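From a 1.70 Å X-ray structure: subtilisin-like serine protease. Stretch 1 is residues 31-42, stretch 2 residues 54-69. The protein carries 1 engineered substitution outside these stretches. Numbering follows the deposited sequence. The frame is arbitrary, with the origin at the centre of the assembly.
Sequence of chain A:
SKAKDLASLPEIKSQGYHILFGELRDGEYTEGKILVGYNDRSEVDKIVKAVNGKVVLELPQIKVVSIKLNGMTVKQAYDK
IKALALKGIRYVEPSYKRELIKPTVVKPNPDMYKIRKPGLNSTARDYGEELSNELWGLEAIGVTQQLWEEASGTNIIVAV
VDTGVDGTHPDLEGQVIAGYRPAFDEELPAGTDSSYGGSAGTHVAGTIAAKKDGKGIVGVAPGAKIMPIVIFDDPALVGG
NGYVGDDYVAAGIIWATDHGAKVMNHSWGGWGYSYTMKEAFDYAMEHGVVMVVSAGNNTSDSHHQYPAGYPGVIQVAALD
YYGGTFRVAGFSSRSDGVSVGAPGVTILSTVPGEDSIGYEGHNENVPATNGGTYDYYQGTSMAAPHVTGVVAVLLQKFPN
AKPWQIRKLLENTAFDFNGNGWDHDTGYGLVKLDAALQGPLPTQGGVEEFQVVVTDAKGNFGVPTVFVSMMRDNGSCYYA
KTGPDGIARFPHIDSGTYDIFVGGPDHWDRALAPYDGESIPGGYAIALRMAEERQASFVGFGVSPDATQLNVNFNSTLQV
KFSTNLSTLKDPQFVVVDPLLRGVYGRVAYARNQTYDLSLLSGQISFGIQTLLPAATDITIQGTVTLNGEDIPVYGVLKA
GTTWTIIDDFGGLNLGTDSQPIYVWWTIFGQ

Stretch 1 31-42: EGKILVGYNDRS
Stretch 2 54-69: KVVLELPQIKVVSIKL

Strand 33-38 pairs antiparallel with strand 64-68 (157° between N-to-C directions, axes 4.6 Å apart at closest), and the contact buries 905 Å² in total. Register runs from Lys33 opposite Lys68 (CA-CA 4.5 Å) to Gly37 opposite Val64 (CA-CA 4.5 Å). Ile34 N donates to Ile67 O (3.0 Å) and Ile67 N to Ile34 O (2.8 Å); Val36 N and Val65 O (2.8 Å), with Val65 N and Val36 O (2.9 Å), repeat the pattern. Leu69 N to Gly32 O and Tyr38 N to Lys63 O, both 2.9 Å, extend it at the two ends. Phi/psi is extended throughout 33-38 (Ile34 -129/147), whereas Gly32 (75/15) and Lys63 (47/59) have positive phi, a value that favours glycine at the former.

Ile34, Val36, Val65 and Ile67 share one buried face. Ile34 (chi1 p, chi2 t) brings CG1 to 3.8 Å from Ile67 CB and 4.1 Å from Leu69 CD2. Ile67 (m, t) extends CD1 to 3.8 Å from Val36 CG2, with Val36 at chi1 t. Leu35 (m, t) lies on the other face, its CD2 3.9 Å from Ser66 CB.

Tyr38 CB points sideways, but chi1 62° and chi2 86° bring the ring over the second stretch: Lys63 CB sits 3.8 Å from the ring centroid, 13° off the normal, a CH-pi contact. Tyr38 CE2 also packs 3.6 Å from Val65 CG2 (chi1 t). Lys63 (m, t, t, m) curls NZ to Asn39 O (2.9 Å).

Arg41 (t, p, t, chi4 83°) forms a bidentate salt bridge: NE to Glu58 OE2 and NH2 to Glu58 OE1, each 2.9 Å. Val65 CG2 covers a guanidinium face, 3.6 Å from Arg41 NE. Glu58 (chi1 m, chi2 -120°, chi3 -149°) also accepts at OE2 from a water 2.8 Å away, whose oxygen lies 2.6 Å from Tyr38 OH.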

# COMPACT_ATOMS: atom_id res chain seq x y z
N GLU A 31 4.99 2.76 16.87
CA GLU A 31 5.10 4.05 17.53
C GLU A 31 6.50 4.66 17.43
O GLU A 31 7.48 3.96 17.14
CB GLU A 31 4.72 3.88 19.01
CG GLU A 31 4.58 5.18 19.77
CD GLU A 31 3.49 6.07 19.20
OE1 GLU A 31 2.30 5.87 19.53
OE2 GLU A 31 3.84 6.97 18.42
N GLY A 32 6.56 5.98 17.63
CA GLY A 32 7.82 6.70 17.64
C GLY A 32 8.58 7.01 16.37
O GLY A 32 9.75 7.38 16.44
N LYS A 33 7.93 6.89 15.22
CA LYS A 33 8.60 7.16 13.96
C LYS A 33 7.59 7.61 12.90
O LYS A 33 6.45 7.15 12.90
CB LYS A 33 9.30 5.90 13.45
CG LYS A 33 9.87 6.03 12.04
CD LYS A 33 10.35 4.68 11.49
CE LYS A 33 11.67 4.26 12.09
NZ LYS A 33 12.20 3.06 11.36
N ILE A 34 8.02 8.53 12.04
CA ILE A 34 7.17 8.97 10.93
C ILE A 34 7.93 8.89 9.62
O ILE A 34 9.15 9.04 9.58
CB ILE A 34 6.66 10.43 11.10
CG1 ILE A 34 7.82 11.41 11.33
CG2 ILE A 34 5.65 10.48 12.23
CD1 ILE A 34 7.34 12.91 11.38
N LEU A 35 7.20 8.60 8.54
CA LEU A 35 7.79 8.52 7.21
C LEU A 35 7.29 9.75 6.49
O LEU A 35 6.09 9.99 6.45
CB LEU A 35 7.33 7.26 6.46
CG LEU A 35 7.44 5.91 7.18
CD1 LEU A 35 7.47 4.81 6.14
CD2 LEU A 35 8.65 5.84 8.06
N VAL A 36 8.21 10.53 5.93
CA VAL A 36 7.84 11.75 5.24
C VAL A 36 8.14 11.69 3.75
O VAL A 36 9.29 11.54 3.35
CB VAL A 36 8.57 12.98 5.85
CG1 VAL A 36 8.15 14.27 5.13
CG2 VAL A 36 8.24 13.08 7.37
N GLY A 37 7.08 11.78 2.94
CA GLY A 37 7.22 11.80 1.50
C GLY A 37 7.28 13.27 1.18
O GLY A 37 6.39 14.03 1.55
N TYR A 38 8.32 13.69 0.48
CA TYR A 38 8.49 15.10 0.18
C TYR A 38 8.67 15.35 -1.29
O TYR A 38 8.83 14.43 -2.09
CB TYR A 38 9.75 15.60 0.91
CG TYR A 38 11.04 14.90 0.47
CD1 TYR A 38 11.76 15.36 -0.64
CD2 TYR A 38 11.53 13.79 1.15
CE1 TYR A 38 12.94 14.73 -1.05
CE2 TYR A 38 12.73 13.14 0.73
CZ TYR A 38 13.42 13.62 -0.37
OH TYR A 38 14.59 13.01 -0.79
N ASN A 39 8.62 16.62 -1.65
CA ASN A 39 8.92 17.02 -3.01
C ASN A 39 10.20 17.82 -2.80
O ASN A 39 11.19 17.57 -3.47
CB ASN A 39 7.82 17.89 -3.61
CG ASN A 39 6.63 17.07 -4.09
OD1 ASN A 39 6.80 15.99 -4.67
ND2 ASN A 39 5.43 17.58 -3.87
N ASP A 40 10.19 18.72 -1.82
CA ASP A 40 11.34 19.57 -1.50
C ASP A 40 12.03 19.07 -0.23
O ASP A 40 11.54 19.27 0.88
CB ASP A 40 10.85 21.01 -1.32
CG ASP A 40 11.93 21.97 -0.86
OD1 ASP A 40 13.09 21.56 -0.64
OD2 ASP A 40 11.60 23.17 -0.71
N ARG A 41 13.17 18.40 -0.40
CA ARG A 41 13.90 17.84 0.74
C ARG A 41 14.17 18.87 1.85
O ARG A 41 14.22 18.52 3.03
CB ARG A 41 15.23 17.22 0.26
CG ARG A 41 16.17 16.71 1.38
CD ARG A 41 15.50 15.63 2.26
NE ARG A 41 16.36 15.17 3.36
CZ ARG A 41 16.49 15.79 4.54
NH1 ARG A 41 15.83 16.91 4.79
NH2 ARG A 41 17.29 15.27 5.47
N SER A 42 14.35 20.14 1.49
CA SER A 42 14.63 21.14 2.51
C SER A 42 13.45 21.34 3.48
O SER A 42 13.65 21.65 4.66
CB SER A 42 15.02 22.48 1.86
OG SER A 42 13.91 23.10 1.24
N LYS A 54 15.16 12.75 14.66
CA LYS A 54 16.41 12.39 14.02
C LYS A 54 16.12 11.58 12.77
O LYS A 54 15.37 10.61 12.81
CB LYS A 54 17.29 11.55 14.95
CG LYS A 54 18.58 11.13 14.28
CD LYS A 54 19.43 10.27 15.17
CE LYS A 54 18.73 8.97 15.52
NZ LYS A 54 19.70 8.02 16.18
N VAL A 55 16.72 12.01 11.67
CA VAL A 55 16.58 11.31 10.40
C VAL A 55 17.36 10.00 10.52
O VAL A 55 18.54 10.03 10.86
CB VAL A 55 17.17 12.14 9.24
CG1 VAL A 55 17.20 11.31 7.96
CG2 VAL A 55 16.35 13.40 9.04
N VAL A 56 16.71 8.87 10.25
CA VAL A 56 17.38 7.58 10.33
C VAL A 56 17.51 6.88 8.98
O VAL A 56 18.28 5.94 8.84
CB VAL A 56 16.66 6.62 11.30
CG1 VAL A 56 16.82 7.13 12.74
CG2 VAL A 56 15.19 6.54 10.94
N LEU A 57 16.75 7.34 7.99
CA LEU A 57 16.81 6.74 6.66
C LEU A 57 16.43 7.78 5.63
O LEU A 57 15.47 8.53 5.82
CB LEU A 57 15.83 5.56 6.55
CG LEU A 57 15.79 4.80 5.22
CD1 LEU A 57 17.11 4.09 4.96
CD2 LEU A 57 14.66 3.78 5.30
N GLU A 58 17.22 7.84 4.56
CA GLU A 58 16.95 8.74 3.46
C GLU A 58 16.82 7.85 2.23
O GLU A 58 17.70 7.04 1.96
CB GLU A 58 18.09 9.72 3.25
CG GLU A 58 18.28 10.68 4.40
CD GLU A 58 18.13 12.14 3.98
OE1 GLU A 58 18.80 12.99 4.61
OE2 GLU A 58 17.36 12.45 3.04
N LEU A 59 15.72 8.01 1.50
CA LEU A 59 15.47 7.22 0.29
C LEU A 59 15.14 8.19 -0.82
O LEU A 59 13.99 8.34 -1.21
CB LEU A 59 14.28 6.28 0.52
CG LEU A 59 14.59 5.15 1.50
CD1 LEU A 59 13.31 4.37 1.76
CD2 LEU A 59 15.68 4.24 0.91
N PRO A 60 16.15 8.87 -1.37
CA PRO A 60 15.89 9.83 -2.44
C PRO A 60 15.21 9.29 -3.69
O PRO A 60 14.50 10.05 -4.36
CB PRO A 60 17.26 10.46 -2.69
CG PRO A 60 18.23 9.41 -2.27
CD PRO A 60 17.59 8.77 -1.05
N GLN A 61 15.39 8.00 -3.98
CA GLN A 61 14.77 7.39 -5.16
C GLN A 61 13.25 7.52 -5.16
O GLN A 61 12.64 7.57 -6.23
CB GLN A 61 15.17 5.92 -5.30
CG GLN A 61 15.63 5.29 -4.04
CD GLN A 61 17.10 5.55 -3.74
OE1 GLN A 61 18.00 5.08 -4.45
NE2 GLN A 61 17.34 6.29 -2.71
N ILE A 62 12.64 7.57 -3.97
CA ILE A 62 11.18 7.77 -3.87
C ILE A 62 10.86 8.97 -2.96
O ILE A 62 9.75 9.10 -2.44
CB ILE A 62 10.42 6.50 -3.35
CG1 ILE A 62 10.91 6.11 -1.96
CG2 ILE A 62 10.56 5.35 -4.36
CD1 ILE A 62 10.07 4.97 -1.32
N LYS A 63 11.84 9.84 -2.79
CA LYS A 63 11.67 11.05 -1.98
C LYS A 63 11.01 10.82 -0.62
O LYS A 63 9.97 11.41 -0.30
CB LYS A 63 10.87 12.09 -2.77
CG LYS A 63 11.63 12.70 -3.95
CD LYS A 63 10.70 13.60 -4.75
CE LYS A 63 11.44 14.49 -5.73
NZ LYS A 63 12.35 15.44 -5.01
N VAL A 64 11.65 9.98 0.19
CA VAL A 64 11.17 9.65 1.52
C VAL A 64 12.28 9.78 2.53
O VAL A 64 13.43 9.48 2.24
CB VAL A 64 10.64 8.19 1.60
CG1 VAL A 64 10.46 7.77 3.07
CG2 VAL A 64 9.31 8.08 0.88
N VAL A 65 11.93 10.30 3.70
CA VAL A 65 12.87 10.42 4.80
C VAL A 65 12.11 9.83 5.99
O VAL A 65 10.94 10.17 6.19
CB VAL A 65 13.19 11.89 5.17
CG1 VAL A 65 14.02 11.92 6.45
CG2 VAL A 65 13.94 12.59 4.04
N SER A 66 12.74 8.95 6.76
CA SER A 66 12.09 8.39 7.93
C SER A 66 12.70 9.15 9.12
O SER A 66 13.91 9.34 9.18
CB SER A 66 12.39 6.89 8.05
OG SER A 66 13.77 6.66 8.25
N ILE A 67 11.84 9.59 10.03
CA ILE A 67 12.26 10.38 11.19
C ILE A 67 11.90 9.72 12.51
O ILE A 67 10.74 9.43 12.77
CB ILE A 67 11.60 11.77 11.17
CG1 ILE A 67 11.92 12.48 9.86
CG2 ILE A 67 12.04 12.60 12.40
CD1 ILE A 67 11.20 13.81 9.68
N LYS A 68 12.90 9.48 13.35
CA LYS A 68 12.66 8.90 14.67
C LYS A 68 12.23 10.08 15.56
O LYS A 68 12.83 11.14 15.52
CB LYS A 68 13.95 8.28 15.20
CG LYS A 68 13.72 7.18 16.18
CD LYS A 68 15.02 6.68 16.76
CE LYS A 68 14.79 5.38 17.48
NZ LYS A 68 13.56 5.44 18.31
N LEU A 69 11.19 9.87 16.36
CA LEU A 69 10.63 10.93 17.21
C LEU A 69 11.26 11.27 18.57
O LEU A 69 10.95 12.31 19.15
CB LEU A 69 9.14 10.65 17.43
CG LEU A 69 8.32 10.55 16.13
CD1 LEU A 69 6.87 10.26 16.46
CD2 LEU A 69 8.45 11.85 15.35
O HOH W 1 11.19 7.25 18.83
O HOH W 2 15.80 11.50 0.93